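Local coordinates for hypothetical protein (Legionella pneumophila subsp. pneumophila, PDB 4JX2), which is of unknown function but is a putative secreted protein with a DUF5624 domain, built from a new combination of helices and a beta sheet, at residues D294-T299 against V325-H330; I148-K152 against N426-Q430; F369-L373 against N386-W391. One frame throughout, in Å; residues are numbered along the deposited sequence.

Interaction 1 (D294-T299 against V325-H330)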
loop_
_atom_site.group_PDB
_atom_site.type_symbol
_atom_site.label_atom_id
_atom_site.label_comp_id
_atom_site.label_asym_id
_atom_site.label_seq_id
_atom_site.Cartn_x
_atom_site.Cartn_y
_atom_site.Cartn_z
ATOM N N ASP A 294 14.527 3.769 6.997
ATOM C CA ASP A 294 14.354 2.342 6.663
ATOM C C ASP A 294 13.837 1.522 7.863
ATOM O O ASP A 294 13.547 0.342 7.704
ATOM C CB ASP A 294 15.669 1.731 6.139
ATOM C CG ASP A 294 16.783 1.773 7.172
ATOM O OD1 ASP A 294 16.853 0.842 8.011
ATOM O OD2 ASP A 294 17.554 2.767 7.176
ATOM N N ARG A 295 13.766 2.134 9.061
ATOM C CA ARG A 295 13.274 1.503 10.289
ATOM C C ARG A 295 11.762 1.764 10.466
ATOM O O ARG A 295 11.164 1.292 11.446
ATOM C CB ARG A 295 14.083 2.005 11.491
ATOM C CG ARG A 295 15.545 1.567 11.421
ATOM C CD ARG A 295 16.308 1.852 12.688
ATOM N NE ARG A 295 15.793 1.078 13.818
ATOM C CZ ARG A 295 16.210 -0.138 14.148
ATOM N NH1 ARG A 295 17.161 -0.738 13.441
ATOM N NH2 ARG A 295 15.685 -0.766 15.190
ATOM N N ILE A 296 11.150 2.482 9.483
ATOM C CA ILE A 296 9.736 2.850 9.400
ATOM C C ILE A 296 9.071 2.010 8.321
ATOM O O ILE A 296 9.377 2.183 7.140
ATOM C CB ILE A 296 9.567 4.373 9.123
ATOM C CG1 ILE A 296 10.279 5.235 10.192
ATOM C CG2 ILE A 296 8.087 4.740 9.001
ATOM C CD1 ILE A 296 10.682 6.593 9.740
ATOM N N TYR A 297 8.155 1.103 8.713
ATOM C CA TYR A 297 7.483 0.231 7.745
ATOM C C TYR A 297 5.991 0.472 7.750
ATOM O O TYR A 297 5.383 0.519 8.819
ATOM C CB TYR A 297 7.795 -1.263 8.025
ATOM C CG TYR A 297 9.258 -1.622 7.833
ATOM C CD1 TYR A 297 9.806 -1.745 6.557
ATOM C CD2 TYR A 297 10.102 -1.805 8.924
ATOM C CE1 TYR A 297 11.154 -2.041 6.373
ATOM C CE2 TYR A 297 11.455 -2.095 8.752
ATOM C CZ TYR A 297 11.971 -2.229 7.476
ATOM O OH TYR A 297 13.307 -2.495 7.306
ATOM N N ILE A 298 5.410 0.668 6.550
ATOM C CA ILE A 298 3.971 0.813 6.386
ATOM C C ILE A 298 3.486 -0.586 6.078
ATOM O O ILE A 298 3.810 -1.116 5.017
ATOM C CB ILE A 298 3.550 1.875 5.340
ATOM C CG1 ILE A 298 4.140 3.267 5.712
ATOM C CG2 ILE A 298 1.999 1.922 5.225
ATOM C CD1 ILE A 298 4.000 4.264 4.721
ATOM N N THR A 299 2.788 -1.213 7.041
ATOM C CA THR A 299 2.328 -2.592 6.946
ATOM C C THR A 299 0.785 -2.633 6.969
ATOM O O THR A 299 0.199 -3.005 7.996
ATOM C CB THR A 299 2.963 -3.420 8.083
ATOM O OG1 THR A 299 2.575 -2.851 9.331
ATOM C CG2 THR A 299 4.490 -3.489 7.983
ATOM N N VAL A 325 6.194 -8.961 12.072
ATOM C CA VAL A 325 5.942 -7.782 11.250
ATOM C C VAL A 325 7.253 -7.017 11.010
ATOM O O VAL A 325 7.840 -7.181 9.946
ATOM C CB VAL A 325 4.809 -6.872 11.788
ATOM C CG1 VAL A 325 4.548 -5.719 10.835
ATOM C CG2 VAL A 325 3.528 -7.672 11.981
ATOM N N TRP A 326 7.739 -6.253 12.000
ATOM C CA TRP A 326 8.913 -5.395 11.866
ATOM C C TRP A 326 10.193 -6.159 11.476
ATOM O O TRP A 326 10.831 -5.792 10.482
ATOM C CB TRP A 326 9.137 -4.548 13.139
ATOM C CG TRP A 326 10.049 -3.383 12.881
ATOM C CD1 TRP A 326 9.700 -2.163 12.376
ATOM C CD2 TRP A 326 11.482 -3.393 12.947
ATOM N NE1 TRP A 326 10.824 -1.398 12.163
ATOM C CE2 TRP A 326 11.934 -2.140 12.472
ATOM C CE3 TRP A 326 12.432 -4.354 13.340
ATOM C CZ2 TRP A 326 13.294 -1.807 12.414
ATOM C CZ3 TRP A 326 13.778 -4.022 13.270
ATOM C CH2 TRP A 326 14.196 -2.758 12.830
ATOM N N GLY A 327 10.533 -7.195 12.254
ATOM C CA GLY A 327 11.736 -8.014 12.106
ATOM C C GLY A 327 11.957 -8.617 10.734
ATOM O O GLY A 327 13.067 -8.551 10.208
ATOM N N ALA A 328 10.907 -9.232 10.159
ATOM C CA ALA A 328 10.942 -9.873 8.843
ATOM C C ALA A 328 11.264 -8.851 7.730
ATOM O O ALA A 328 12.134 -9.135 6.897
ATOM C CB ALA A 328 9.623 -10.562 8.569
ATOM N N ARG A 329 10.633 -7.635 7.769
ATOM C CA ARG A 329 10.894 -6.579 6.774
ATOM C C ARG A 329 12.330 -6.124 6.864
ATOM O O ARG A 329 13.001 -6.002 5.838
ATOM C CB ARG A 329 9.950 -5.375 6.896
ATOM C CG ARG A 329 8.509 -5.664 7.282
ATOM C CD ARG A 329 7.557 -6.042 6.163
ATOM N NE ARG A 329 7.765 -7.386 5.614
ATOM C CZ ARG A 329 7.263 -8.508 6.124
ATOM N NH1 ARG A 329 6.536 -8.475 7.239
ATOM N NH2 ARG A 329 7.502 -9.678 5.535
ATOM N N HIS A 330 12.827 -5.947 8.087
ATOM C CA HIS A 330 14.198 -5.535 8.312
ATOM C C HIS A 330 15.226 -6.616 7.945
ATOM O O HIS A 330 16.288 -6.293 7.408
ATOM C CB HIS A 330 14.367 -5.134 9.760
ATOM C CG HIS A 330 15.466 -4.144 9.959
ATOM N ND1 HIS A 330 15.388 -2.846 9.435
ATOM C CD2 HIS A 330 16.630 -4.280 10.639
ATOM C CE1 HIS A 330 16.505 -2.247 9.813
ATOM N NE2 HIS A 330 17.279 -3.067 10.550
#
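Strand 296-298 forms one edge of the five-stranded mixed sheet within this chain, and helix 315-339 packs across it. The two short axes come within 9.5 Å at 106°, so the helix runs nearly at right angles to the strand. Y297 lies at the centre of the contact. Its CA-to-CB bond points at the helix, while that of I296 points away.

The aromatic packing is edge-to-face: the edge of Y297 meets the face of the W326 five-membered ring, with centroids 5.0 Å apart and planes at 70°. R329 adds a CH-pi contact, its CB 3.6 Å from the centroid of the Y297 ring and over the face. Just after the strand, T299 CG2 touches V325 CG1 at 3.6 Å. V268 of the second subunit packs on both T299 and V325.

W326 CH2 lies over one face of the R295 guanidinium, 3.4 Å from R295 NH2. R295 NE also bonds A256 O. Y297 OH and H330 ND1 form a hydrogen bond of 3.0 Å, and R333 is a further partner of this hydroxyl. The indole NE1 of W326 donates to R295 O at 2.8 Å, with an almost straight angle of 168°.

Interaction 2 (I148-K152 against N426-Q430)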
loop_
_atom_site.group_PDB
_atom_site.type_symbol
_atom_site.label_atom_id
_atom_site.label_comp_id
_atom_site.label_asym_id
_atom_site.label_seq_id
_atom_site.Cartn_x
_atom_site.Cartn_y
_atom_site.Cartn_z
ATOM N N ILE A 148 -25.695 24.120 11.044
ATOM C CA ILE A 148 -24.688 25.196 10.980
ATOM C C ILE A 148 -25.157 26.401 11.830
ATOM O O ILE A 148 -24.336 27.065 12.466
ATOM C CB ILE A 148 -24.384 25.597 9.513
ATOM C CG1 ILE A 148 -23.504 24.535 8.848
ATOM C CG2 ILE A 148 -23.727 26.990 9.406
ATOM C CD1 ILE A 148 -23.630 24.472 7.414
ATOM N N GLN A 149 -26.474 26.643 11.870
ATOM C CA GLN A 149 -27.060 27.723 12.661
ATOM C C GLN A 149 -26.902 27.408 14.148
ATOM O O GLN A 149 -26.509 28.291 14.909
ATOM C CB GLN A 149 -28.518 27.967 12.266
ATOM C CG GLN A 149 -29.156 29.186 12.925
ATOM C CD GLN A 149 -30.504 29.500 12.319
ATOM O OE1 GLN A 149 -31.288 28.600 11.960
ATOM N NE2 GLN A 149 -30.791 30.792 12.179
ATOM N N ALA A 150 -27.131 26.143 14.544
ATOM C CA ALA A 150 -26.946 25.676 15.924
ATOM C C ALA A 150 -25.478 25.847 16.349
ATOM O O ALA A 150 -25.235 26.363 17.441
ATOM C CB ALA A 150 -27.373 24.218 16.052
ATOM N N VAL A 151 -24.511 25.499 15.460
ATOM C CA VAL A 151 -23.076 25.640 15.742
ATOM C C VAL A 151 -22.703 27.103 15.915
ATOM O O VAL A 151 -21.979 27.406 16.867
ATOM C CB VAL A 151 -22.177 24.956 14.688
ATOM C CG1 VAL A 151 -20.723 25.449 14.780
ATOM C CG2 VAL A 151 -22.251 23.435 14.841
ATOM N N LYS A 152 -23.198 28.009 15.014
ATOM C CA LYS A 152 -22.930 29.450 15.101
ATOM C C LYS A 152 -23.300 29.968 16.490
ATOM O O LYS A 152 -22.514 30.700 17.100
ATOM C CB LYS A 152 -23.694 30.246 14.021
ATOM C CG LYS A 152 -23.196 31.693 13.876
ATOM C CD LYS A 152 -24.003 32.531 12.886
ATOM C CE LYS A 152 -23.833 34.017 13.086
ATOM N NZ LYS A 152 -22.540 34.491 12.552
ATOM N N ASN A 426 -20.454 39.115 12.274
ATOM C CA ASN A 426 -20.859 38.476 11.018
ATOM C C ASN A 426 -22.375 38.344 10.936
ATOM O O ASN A 426 -23.032 38.093 11.957
ATOM C CB ASN A 426 -20.170 37.151 10.818
ATOM C CG ASN A 426 -18.681 37.329 10.667
ATOM O OD1 ASN A 426 -18.189 37.929 9.698
ATOM N ND2 ASN A 426 -17.931 36.884 11.664
ATOM N N PRO A 427 -22.948 38.591 9.732
ATOM C CA PRO A 427 -24.415 38.562 9.600
ATOM C C PRO A 427 -25.047 37.283 10.128
ATOM O O PRO A 427 -24.475 36.204 9.990
ATOM C CB PRO A 427 -24.644 38.695 8.093
ATOM C CG PRO A 427 -23.414 39.301 7.560
ATOM C CD PRO A 427 -22.291 38.918 8.447
ATOM N N VAL A 428 -26.221 37.402 10.739
ATOM C CA VAL A 428 -26.929 36.227 11.242
ATOM C C VAL A 428 -27.382 35.371 10.045
ATOM O O VAL A 428 -27.508 35.889 8.930
ATOM C CB VAL A 428 -28.115 36.592 12.185
ATOM C CG1 VAL A 428 -27.611 37.226 13.476
ATOM C CG2 VAL A 428 -29.150 37.480 11.494
ATOM N N ILE A 429 -27.614 34.073 10.271
ATOM C CA ILE A 429 -28.089 33.199 9.203
ATOM C C ILE A 429 -29.602 33.442 9.055
ATOM O O ILE A 429 -30.372 33.164 9.984
ATOM C CB ILE A 429 -27.725 31.716 9.441
ATOM C CG1 ILE A 429 -26.193 31.528 9.496
ATOM C CG2 ILE A 429 -28.337 30.853 8.362
ATOM C CD1 ILE A 429 -25.723 30.386 10.347
ATOM N N GLN A 430 -30.005 34.024 7.910
ATOM C CA GLN A 430 -31.404 34.320 7.606
ATOM C C GLN A 430 -32.010 33.166 6.817
ATOM O O GLN A 430 -31.686 33.009 5.640
ATOM C CB GLN A 430 -31.513 35.639 6.813
ATOM C CG GLN A 430 -31.832 36.853 7.673
ATOM C CD GLN A 430 -32.779 37.769 6.955
ATOM O OE1 GLN A 430 -33.884 37.370 6.551
ATOM N NE2 GLN A 430 -32.371 39.021 6.785
#
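I429 has 101 Å² buried against helix 136-155, more than any other residue of this pair of segments. Its side chain is directed at the helix. CD1 lies 3.7 Å from K152 CD and 4.0 Å from I148 CG2, so it sits between residues one helical turn apart. Q149 flanks the same methyl, with CB 4.2 Å from I429 CD1. The Q149 amide also comes near the backbone, NE2 to I429 O 3.3 Å, but the angle is too poor for a hydrogen bond.

This is a C-terminal tail packed on a helical part of the protein. The segment 426-430 has no regular secondary structure. It runs past helix 136-155 and is also held by helix 175-197, where S187, N191 and S194 hydrogen-bond to it.

K152 loses 77 Å² to the tail. Its chain is extended through chi3, and this carries CD to I429 and CE to within 4.2 Å of V428 CA. NZ then lies 3.6 Å from P427 O and 3.7 Å from N426 O, with no hydrogen bond to either. The ammonium forms a salt bridge with D183 of helix 175-197. N426 ND2 hydrogen-bonds to the same carboxylate, so D183 links the helix lysine to the tail.

Interaction 3 (F369-L373 against N386-W391)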
loop_
_atom_site.group_PDB
_atom_site.type_symbol
_atom_site.label_atom_id
_atom_site.label_comp_id
_atom_site.label_asym_id
_atom_site.label_seq_id
_atom_site.Cartn_x
_atom_site.Cartn_y
_atom_site.Cartn_z
ATOM N N PHE A 369 -1.743 25.273 -0.808
ATOM C CA PHE A 369 -2.576 24.398 0.009
ATOM C C PHE A 369 -3.892 24.072 -0.706
ATOM O O PHE A 369 -4.346 22.920 -0.656
ATOM C CB PHE A 369 -2.783 25.044 1.385
ATOM C CG PHE A 369 -1.443 25.244 2.066
ATOM C CD1 PHE A 369 -0.698 24.152 2.509
ATOM C CD2 PHE A 369 -0.887 26.510 2.174
ATOM C CE1 PHE A 369 0.569 24.327 3.059
ATOM C CE2 PHE A 369 0.371 26.691 2.754
ATOM C CZ PHE A 369 1.093 25.599 3.188
ATOM N N LEU A 370 -4.437 25.039 -1.457
ATOM C CA LEU A 370 -5.645 24.816 -2.260
ATOM C C LEU A 370 -5.377 23.767 -3.344
ATOM O O LEU A 370 -6.193 22.859 -3.527
ATOM C CB LEU A 370 -6.157 26.128 -2.879
ATOM C CG LEU A 370 -6.663 27.189 -1.893
ATOM C CD1 LEU A 370 -7.349 28.254 -2.614
ATOM C CD2 LEU A 370 -7.647 26.602 -0.884
HETATM N N MSE A 371 -4.190 23.849 -3.992
HETATM C CA MSE A 371 -3.719 22.899 -4.989
HETATM C C MSE A 371 -3.572 21.498 -4.366
HETATM O O MSE A 371 -4.022 20.497 -4.947
HETATM C CB MSE A 371 -2.409 23.379 -5.585
HETATM C CG MSE A 371 -2.571 24.593 -6.481
HETATM SE SE MSE A 371 -0.891 24.979 -7.381
HETATM C CE MSE A 371 -0.240 26.249 -6.319
ATOM N N ARG A 372 -3.036 21.450 -3.148
ATOM C CA ARG A 372 -2.834 20.206 -2.432
ATOM C C ARG A 372 -4.171 19.638 -1.935
ATOM O O ARG A 372 -4.332 18.410 -1.930
ATOM C CB ARG A 372 -1.836 20.402 -1.287
ATOM C CG ARG A 372 -1.298 19.117 -0.709
ATOM C CD ARG A 372 -0.531 18.248 -1.688
ATOM N NE ARG A 372 0.147 17.164 -0.975
ATOM C CZ ARG A 372 1.328 17.295 -0.388
ATOM N NH1 ARG A 372 1.987 18.442 -0.462
ATOM N NH2 ARG A 372 1.868 16.276 0.263
ATOM N N LEU A 373 -5.135 20.519 -1.562
ATOM C CA LEU A 373 -6.472 20.092 -1.148
ATOM C C LEU A 373 -7.185 19.394 -2.311
ATOM O O LEU A 373 -7.756 18.315 -2.102
ATOM C CB LEU A 373 -7.293 21.295 -0.659
ATOM C CG LEU A 373 -8.777 21.088 -0.313
ATOM C CD1 LEU A 373 -8.971 20.026 0.786
ATOM C CD2 LEU A 373 -9.399 22.384 0.107
ATOM N N ASN A 386 -3.306 15.154 4.361
ATOM C CA ASN A 386 -2.058 15.382 3.603
ATOM C C ASN A 386 -2.011 16.808 3.031
ATOM O O ASN A 386 -0.939 17.258 2.622
ATOM C CB ASN A 386 -1.897 14.381 2.463
ATOM C CG ASN A 386 -1.590 12.965 2.868
ATOM O OD1 ASN A 386 -1.175 12.686 3.987
ATOM N ND2 ASN A 386 -1.719 12.046 1.928
ATOM N N THR A 387 -3.174 17.518 2.992
ATOM C CA THR A 387 -3.261 18.901 2.503
ATOM C C THR A 387 -2.330 19.816 3.303
ATOM O O THR A 387 -1.765 20.761 2.738
ATOM C CB THR A 387 -4.713 19.424 2.617
ATOM O OG1 THR A 387 -5.589 18.575 1.893
ATOM C CG2 THR A 387 -4.872 20.855 2.154
ATOM N N VAL A 388 -2.217 19.560 4.633
ATOM C CA VAL A 388 -1.453 20.412 5.540
ATOM C C VAL A 388 -0.434 19.631 6.399
ATOM O O VAL A 388 0.496 20.249 6.923
ATOM C CB VAL A 388 -2.410 21.240 6.444
ATOM C CG1 VAL A 388 -3.350 22.131 5.622
ATOM C CG2 VAL A 388 -3.189 20.362 7.432
ATOM N N GLY A 389 -0.653 18.320 6.571
ATOM C CA GLY A 389 0.154 17.436 7.405
ATOM C C GLY A 389 1.647 17.529 7.184
ATOM O O GLY A 389 2.399 17.700 8.155
ATOM N N PHE A 390 2.088 17.433 5.889
ATOM C CA PHE A 390 3.502 17.551 5.503
ATOM C C PHE A 390 4.050 18.932 5.844
ATOM O O PHE A 390 5.168 19.020 6.357
ATOM C CB PHE A 390 3.725 17.225 4.017
ATOM C CG PHE A 390 3.570 15.756 3.699
ATOM C CD1 PHE A 390 2.323 15.219 3.395
ATOM C CD2 PHE A 390 4.671 14.908 3.695
ATOM C CE1 PHE A 390 2.171 13.855 3.136
ATOM C CE2 PHE A 390 4.522 13.542 3.401
ATOM C CZ PHE A 390 3.269 13.024 3.152
ATOM N N TRP A 391 3.264 20.002 5.608
ATOM C CA TRP A 391 3.673 21.382 5.931
ATOM C C TRP A 391 3.767 21.622 7.455
ATOM O O TRP A 391 4.786 22.141 7.921
ATOM C CB TRP A 391 2.732 22.433 5.296
ATOM C CG TRP A 391 3.329 23.802 5.361
ATOM C CD1 TRP A 391 4.247 24.340 4.498
ATOM C CD2 TRP A 391 3.185 24.747 6.434
ATOM N NE1 TRP A 391 4.659 25.572 4.953
ATOM C CE2 TRP A 391 4.007 25.858 6.128
ATOM C CE3 TRP A 391 2.426 24.771 7.618
ATOM C CZ2 TRP A 391 4.070 26.994 6.952
ATOM C CZ3 TRP A 391 2.510 25.882 8.442
ATOM C CH2 TRP A 391 3.309 26.987 8.095
#
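Two consecutive helices, 366-378 and 386-398, make a helix-loop-helix pair. Their short axes approach to 8.8 Å at 128°, well away from strictly antiparallel. The backbones are close at one end, with L373 CA and T387 CA 5.0 Å apart.

T387 fits in here. Its m rotamer sets CG2 3.5 Å from F369 O and 3.7 Å from L373 CB. OG1 bonds back to L384 O.

In R372, chi1 t puts CG 3.8 Å from T387 CA. The chi2 p bend then helps set the guanidinium with a face over N386 O, with NH2 3.3 Å from F390 CD1. Its charge pairs with D357.

F369 is m and W391 is t at chi1. The edge of F369 is turned to the face of W391, with planes at 84° and the centroids of the F369 ring and the five-membered ring of W391 5.0 Å apart. M232 of helix 223-247 touches both side chains. The closest atoms of the pair are F369 CZ and W391 CG, at 3.6 Å.

Overall arrangement
The three contacts are spread along an elongated chain and do not touch. The centres of interactions 1 and 2 are 49 Å apart, on opposite sides of the chain's centre. Interaction 3 lies 27 Å from interaction 1 and 28 Å from interaction 2, centre to centre. Interaction 1 joins the sheet to helix 315-339; interaction 3 pairs two helices; interaction 2 sets the irregular C-terminal tail on a helix. Helix 315-339 is followed in sequence by helix 366-378 of interaction 3. Interaction 2 spans both, because it joins helix 136-155 to the chain's C-terminal end. All three contacts touch the second subunit, so the dimer interface extends over widely separated parts of the fold.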